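Local coordinates for protein 15-O-acetyltransferase (Fusarium sporotrichioides, PDB 3FOT) that transfers an acetyl group to the 15-oxygen of trichothecene intermediates on the biosynthetic route to mycotoxins such as T-2 toxin, at residues S335-D340 against N433-S438; V363-L368 against C390-K395. All coordinates share one frame; numbering follows the deposited sequence. Where two conformers were deposited one is given.

How the interactions relate
Going from the N terminus, strand 333-340 comes first and its antiparallel partner, strand 358-365, follows after a connection that includes helix 347-350. Just past that strand the chain loops into helix 379-401, and interaction 2 closes this short loop by laying the helix against the strand's end. Interaction 1 closes a far longer one, bringing 433-438 back alongside 335-340 after an excursion of 92 residues, about half of them helical, so interaction 2 is contained wholly within it. The two contacts, with centres about 14 Å apart, meet directly: V363 N lies 2.8 Å from S335 O, a probable hydrogen bond. Together they tie the two-stranded sheet to helix 379-401 and to strand 435-441, the edge of a four-stranded mixed sheet.

Interaction 1: S335-D340 against N433-S438; sequences SPTSVD and NPLFIS
The hydroxyl of S335 is gripped by two waters that carry it across to 433-438. Water 2 lies 2.6 Å from S335 OG and donates to P434 O. Water 1 sits 2.7 Å from S335 OG and accepts from F436 N. The hydroxyl reaches them because OG stands anti to the backbone N (chi1 -177°). Further along, water 3 donates to F436 O at 2.7 Å and accepts from S338 N, so the strands are joined through solvent at both ends of the contact. Between these bridges L435 supplies the direct touch: its CD1 reaches in to 3.4 Å from P336 O and 3.5 Å from S335 OG. The methyl CG2 of T337 approaches the same CD1 at 4.1 Å, while T337 OG1 is taken by Y397. The strands run nearly parallel, 11° apart, but their axes stay 7.2 Å from each other, too far for direct backbone pairing; the backbones of S335 and T337 instead bond to those of V363 and A361, and that of L435 to L476 and I478. What results is a buried, water-bridged seam between the edges of two sheets in this BAHD-superfamily acyltransferase, with the P336 side chain about 8 Å from that of H414, which binds 15-deacetylcalonectrin.

Interaction 2: V363-L368 against C390-K395; sequences VRIENL and CRNIKK
I365 and I393 both turn CG1 anti to their own carbonyl carbon (chi1 -56° and -65°), and these branches meet between strand and helix: I365 CD1 comes to 3.8 Å from I393 CG1. V363, two residues earlier on the strand, holds CG1 anti to its backbone N and brings that methyl to 4.1 Å from the same I393 CG1. The isoleucine of the helix is thus touched by two strand side chains, each passing it obliquely. One residue back, N392 points its CB toward the strand, where it packs 3.9 Å from I365 CG1. Its amide carbon CG lies 4.1 Å from the other branch, I365 CG2, while ND2 bonds back to S388 O in the preceding helical turn. The helix runs against the strand direction, with 144° between them and 7.0 Å between the axes. This is strand-on-helix packing at the end of the two-stranded sheet; helix 306-321 also touches this pair, V315 on I365 and both H308 and Q311 on I393. S396 ties the backbones together, its OG bonding to R364 N and to N392 O. Within 363-368 itself, R364 NH2 makes a salt bridge with E366 OE1 at 3.1 Å. The carboxylate oxygen lies close to the guanidinium plane, at its edge, whereas the N-H arrives from above the plane of the carboxylate.

Interaction 1: S335-D340 against N433-S438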
loop_
_atom_site.group_PDB
_atom_site.type_symbol
_atom_site.label_atom_id
_atom_site.label_comp_id
_atom_site.label_asym_id
_atom_site.label_seq_id
_atom_site.Cartn_x
_atom_site.Cartn_y
_atom_site.Cartn_z
ATOM N N SER A 335 3.282 -16.187 -10.602
ATOM C CA SER A 335 2.716 -14.939 -10.129
ATOM C C SER A 335 3.808 -13.875 -10.058
ATOM O O SER A 335 4.726 -13.985 -9.237
ATOM C CB SER A 335 2.079 -15.111 -8.750
ATOM O OG SER A 335 1.481 -13.889 -8.336
ATOM N N PRO A 336 3.696 -12.843 -10.916
ATOM C CA PRO A 336 4.603 -11.704 -10.879
ATOM C C PRO A 336 4.153 -10.849 -9.718
ATOM O O PRO A 336 3.046 -10.288 -9.769
ATOM C CB PRO A 336 4.329 -10.981 -12.211
ATOM C CG PRO A 336 3.398 -11.879 -12.997
ATOM C CD PRO A 336 2.681 -12.694 -11.972
ATOM N N THR A 337 4.954 -10.810 -8.660
ATOM C CA THR A 337 4.599 -10.062 -7.455
ATOM C C THR A 337 5.434 -8.782 -7.359
ATOM O O THR A 337 6.359 -8.573 -8.150
ATOM C CB THR A 337 4.793 -10.901 -6.161
ATOM O OG1 THR A 337 6.156 -11.334 -6.070
ATOM C CG2 THR A 337 3.897 -12.123 -6.148
ATOM N N SER A 338 5.083 -7.896 -6.428
ATOM C CA SER A 338 5.920 -6.714 -6.208
ATOM C C SER A 338 6.560 -6.826 -4.824
ATOM O O SER A 338 6.026 -7.499 -3.940
ATOM C CB SER A 338 5.096 -5.441 -6.340
ATOM O OG SER A 338 4.035 -5.490 -5.416
ATOM N N VAL A 339 7.718 -6.205 -4.648
ATOM C CA VAL A 339 8.404 -6.218 -3.364
ATOM C C VAL A 339 9.008 -4.852 -3.072
ATOM O O VAL A 339 9.301 -4.081 -3.989
ATOM C CB VAL A 339 9.504 -7.316 -3.253
ATOM C CG1 VAL A 339 8.967 -8.740 -3.581
ATOM C CG2 VAL A 339 10.657 -7.013 -4.150
ATOM N N ASP A 340 9.165 -4.566 -1.781
ATOM C CA ASP A 340 9.758 -3.333 -1.315
ATOM C C ASP A 340 11.218 -3.333 -1.766
ATOM O O ASP A 340 11.937 -4.307 -1.504
ATOM C CB ASP A 340 9.654 -3.285 0.226
ATOM C CG ASP A 340 10.425 -2.139 0.837
ATOM O OD1 ASP A 340 10.801 -1.191 0.120
ATOM O OD2 ASP A 340 10.650 -2.180 2.066
ATOM N N ASN A 433 -5.576 -15.120 -12.052
ATOM C CA ASN A 433 -5.176 -15.688 -10.782
ATOM C C ASN A 433 -5.071 -14.618 -9.682
ATOM O O ASN A 433 -4.717 -13.476 -9.959
ATOM C CB ASN A 433 -3.893 -16.507 -10.923
ATOM C CG ASN A 433 -4.182 -17.986 -11.206
ATOM O OD1 ASN A 433 -3.281 -18.743 -11.549
ATOM N ND2 ASN A 433 -5.455 -18.395 -11.055
ATOM N N PRO A 434 -5.426 -14.987 -8.438
ATOM C CA PRO A 434 -5.230 -14.057 -7.338
ATOM C C PRO A 434 -3.772 -13.606 -7.209
ATOM O O PRO A 434 -2.825 -14.349 -7.543
ATOM C CB PRO A 434 -5.690 -14.863 -6.115
ATOM C CG PRO A 434 -6.665 -15.864 -6.710
ATOM C CD PRO A 434 -6.034 -16.251 -7.981
ATOM N N LEU A 435 -3.601 -12.383 -6.715
ATOM C CA LEU A 435 -2.282 -11.841 -6.460
ATOM C C LEU A 435 -2.121 -11.617 -4.954
ATOM O O LEU A 435 -3.050 -11.162 -4.294
ATOM C CB LEU A 435 -2.095 -10.512 -7.202
ATOM C CG LEU A 435 -0.727 -9.818 -6.990
ATOM C CD1 LEU A 435 0.400 -10.592 -7.690
ATOM C CD2 LEU A 435 -0.786 -8.382 -7.478
ATOM N N PHE A 436 -0.949 -11.957 -4.427
ATOM C CA PHE A 436 -0.647 -11.694 -3.016
ATOM C C PHE A 436 0.264 -10.482 -2.834
ATOM O O PHE A 436 1.288 -10.351 -3.518
ATOM C CB PHE A 436 0.014 -12.926 -2.390
ATOM C CG PHE A 436 0.416 -12.723 -0.958
ATOM C CD1 PHE A 436 -0.558 -12.519 0.029
ATOM C CD2 PHE A 436 1.760 -12.721 -0.595
ATOM C CE1 PHE A 436 -0.190 -12.312 1.379
ATOM C CE2 PHE A 436 2.130 -12.517 0.753
ATOM C CZ PHE A 436 1.137 -12.316 1.730
ATOM N N ILE A 437 -0.124 -9.611 -1.895
ATOM C CA ILE A 437 0.676 -8.461 -1.512
ATOM C C ILE A 437 0.874 -8.510 -0.004
ATOM O O ILE A 437 -0.102 -8.537 0.750
ATOM C CB ILE A 437 0.011 -7.115 -1.903
ATOM C CG1 ILE A 437 -0.382 -7.097 -3.383
ATOM C CG2 ILE A 437 0.968 -5.985 -1.581
ATOM C CD1 ILE A 437 -1.894 -7.326 -3.632
ATOM N N SER A 438 2.127 -8.575 0.437
ATOM C CA SER A 438 2.414 -8.505 1.860
ATOM C C SER A 438 2.701 -7.056 2.287
ATOM O O SER A 438 3.617 -6.401 1.760
ATOM C CB SER A 438 3.593 -9.409 2.211
ATOM O OG SER A 438 3.830 -9.370 3.605
HETATM O O HOH W 1 1.051 -13.641 -5.725
HETATM O O HOH W 2 -0.819 -13.769 -9.584
HETATM O O HOH W 3 2.495 -8.405 -4.967
#

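Interaction 2: V363-L368 against C390-K395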
loop_
_atom_site.group_PDB
_atom_site.type_symbol
_atom_site.label_atom_id
_atom_site.label_comp_id
_atom_site.label_asym_id
_atom_site.label_seq_id
_atom_site.Cartn_x
_atom_site.Cartn_y
_atom_site.Cartn_z
ATOM N N VAL A 363 6.973 -15.530 -8.424
ATOM C CA VAL A 363 6.707 -16.756 -7.667
ATOM C C VAL A 363 6.333 -17.878 -8.648
ATOM O O VAL A 363 5.497 -17.686 -9.525
ATOM C CB VAL A 363 5.560 -16.517 -6.662
ATOM C CG1 VAL A 363 5.123 -17.822 -5.961
ATOM C CG2 VAL A 363 5.996 -15.493 -5.652
ATOM N N ARG A 364 6.940 -19.051 -8.465
ATOM C CA ARG A 364 6.675 -20.210 -9.296
ATOM C C ARG A 364 6.475 -21.438 -8.444
ATOM O O ARG A 364 7.301 -21.736 -7.575
ATOM C CB ARG A 364 7.840 -20.462 -10.255
ATOM C CG ARG A 364 8.046 -19.404 -11.294
ATOM C CD ARG A 364 9.270 -19.747 -12.155
ATOM N NE ARG A 364 9.353 -21.189 -12.429
ATOM C CZ ARG A 364 8.864 -21.796 -13.507
ATOM N NH1 ARG A 364 8.245 -21.103 -14.460
ATOM N NH2 ARG A 364 8.997 -23.110 -13.634
ATOM N N ILE A 365 5.369 -22.140 -8.674
ATOM C CA ILE A 365 5.133 -23.412 -7.988
ATOM C C ILE A 365 4.746 -24.432 -9.067
ATOM O O ILE A 365 3.738 -24.263 -9.742
ATOM C CB ILE A 365 4.022 -23.327 -6.902
ATOM C CG1 ILE A 365 4.337 -22.233 -5.853
ATOM C CG2 ILE A 365 3.799 -24.723 -6.256
ATOM C CD1 ILE A 365 3.135 -21.753 -5.065
ATOM N N GLU A 366 5.591 -25.452 -9.244
ATOM C CA GLU A 366 5.310 -26.539 -10.174
ATOM C C GLU A 366 4.726 -27.708 -9.394
ATOM O O GLU A 366 4.648 -27.669 -8.159
ATOM C CB GLU A 366 6.585 -27.004 -10.894
ATOM C CG GLU A 366 7.432 -25.918 -11.553
ATOM C CD GLU A 366 8.768 -26.475 -12.028
ATOM O OE1 GLU A 366 9.747 -25.714 -12.075
ATOM O OE2 GLU A 366 8.839 -27.689 -12.350
ATOM N N ASN A 367 4.326 -28.746 -10.128
ATOM C CA ASN A 367 3.721 -29.974 -9.589
ATOM C C ASN A 367 2.548 -29.689 -8.664
ATOM O O ASN A 367 2.470 -30.107 -7.493
ATOM C CB ASN A 367 4.742 -30.927 -8.969
ATOM C CG ASN A 367 4.237 -32.370 -8.928
ATOM O OD1 ASN A 367 3.116 -32.672 -9.354
ATOM N ND2 ASN A 367 5.072 -33.266 -8.420
ATOM N N LEU A 368 1.588 -28.987 -9.241
ATOM C CA LEU A 368 0.405 -28.581 -8.497
ATOM C C LEU A 368 -0.420 -29.779 -8.018
ATOM O O LEU A 368 -1.029 -29.725 -6.941
ATOM C CB LEU A 368 -0.439 -27.595 -9.318
ATOM C CG LEU A 368 0.282 -26.281 -9.666
ATOM C CD1 LEU A 368 -0.608 -25.368 -10.528
ATOM C CD2 LEU A 368 0.704 -25.551 -8.399
ATOM N N CYS A 390 5.374 -23.525 0.443
ATOM C CA CYS A 390 6.259 -22.518 1.079
ATOM C C CYS A 390 7.706 -22.627 0.617
ATOM O O CYS A 390 8.353 -21.619 0.385
ATOM C CB CYS A 390 6.248 -22.617 2.597
ATOM S SG CYS A 390 4.704 -22.072 3.366
ATOM N N ARG A 391 8.224 -23.848 0.499
ATOM C CA ARG A 391 9.611 -24.032 0.061
ATOM C C ARG A 391 9.804 -23.598 -1.398
ATOM O O ARG A 391 10.816 -22.972 -1.715
ATOM C CB ARG A 391 10.070 -25.480 0.275
ATOM C CG ARG A 391 10.033 -25.921 1.738
ATOM C CD ARG A 391 10.776 -27.253 1.998
ATOM N NE ARG A 391 10.620 -27.694 3.395
ATOM C CZ ARG A 391 11.275 -27.164 4.429
ATOM N NH1 ARG A 391 12.146 -26.176 4.245
ATOM N NH2 ARG A 391 11.062 -27.623 5.658
ATOM N N ASN A 392 8.822 -23.909 -2.253
ATOM C CA ASN A 392 8.752 -23.432 -3.649
ATOM C C ASN A 392 8.702 -21.894 -3.706
ATOM O O ASN A 392 9.418 -21.253 -4.484
ATOM C CB ASN A 392 7.504 -23.973 -4.368
ATOM C CG ASN A 392 7.677 -25.383 -4.952
ATOM O OD1 ASN A 392 7.998 -25.535 -6.119
ATOM N ND2 ASN A 392 7.412 -26.408 -4.153
ATOM N N ILE A 393 7.840 -21.302 -2.885
ATOM C CA ILE A 393 7.718 -19.844 -2.809
ATOM C C ILE A 393 9.032 -19.175 -2.390
ATOM O O ILE A 393 9.508 -18.247 -3.056
ATOM C CB ILE A 393 6.556 -19.433 -1.868
ATOM C CG1 ILE A 393 5.230 -19.893 -2.458
ATOM C CG2 ILE A 393 6.518 -17.872 -1.616
ATOM C CD1 ILE A 393 4.161 -20.175 -1.397
ATOM N N LYS A 394 9.623 -19.645 -1.297
ATOM C CA LYS A 394 10.849 -19.030 -0.803
ATOM C C LYS A 394 11.977 -19.176 -1.816
ATOM O O LYS A 394 12.711 -18.218 -2.051
ATOM C CB LYS A 394 11.242 -19.618 0.546
ATOM C CG LYS A 394 12.565 -19.093 1.100
ATOM C CD LYS A 394 12.819 -19.646 2.478
ATOM C CE LYS A 394 14.082 -19.062 3.099
ATOM N NZ LYS A 394 14.059 -17.560 3.117
ATOM N N LYS A 395 12.089 -20.359 -2.426
ATOM C CA LYS A 395 13.102 -20.629 -3.451
ATOM C C LYS A 395 12.941 -19.685 -4.648
ATOM O O LYS A 395 13.939 -19.131 -5.126
ATOM C CB LYS A 395 13.074 -22.109 -3.867
ATOM C CG LYS A 395 13.859 -22.445 -5.139
#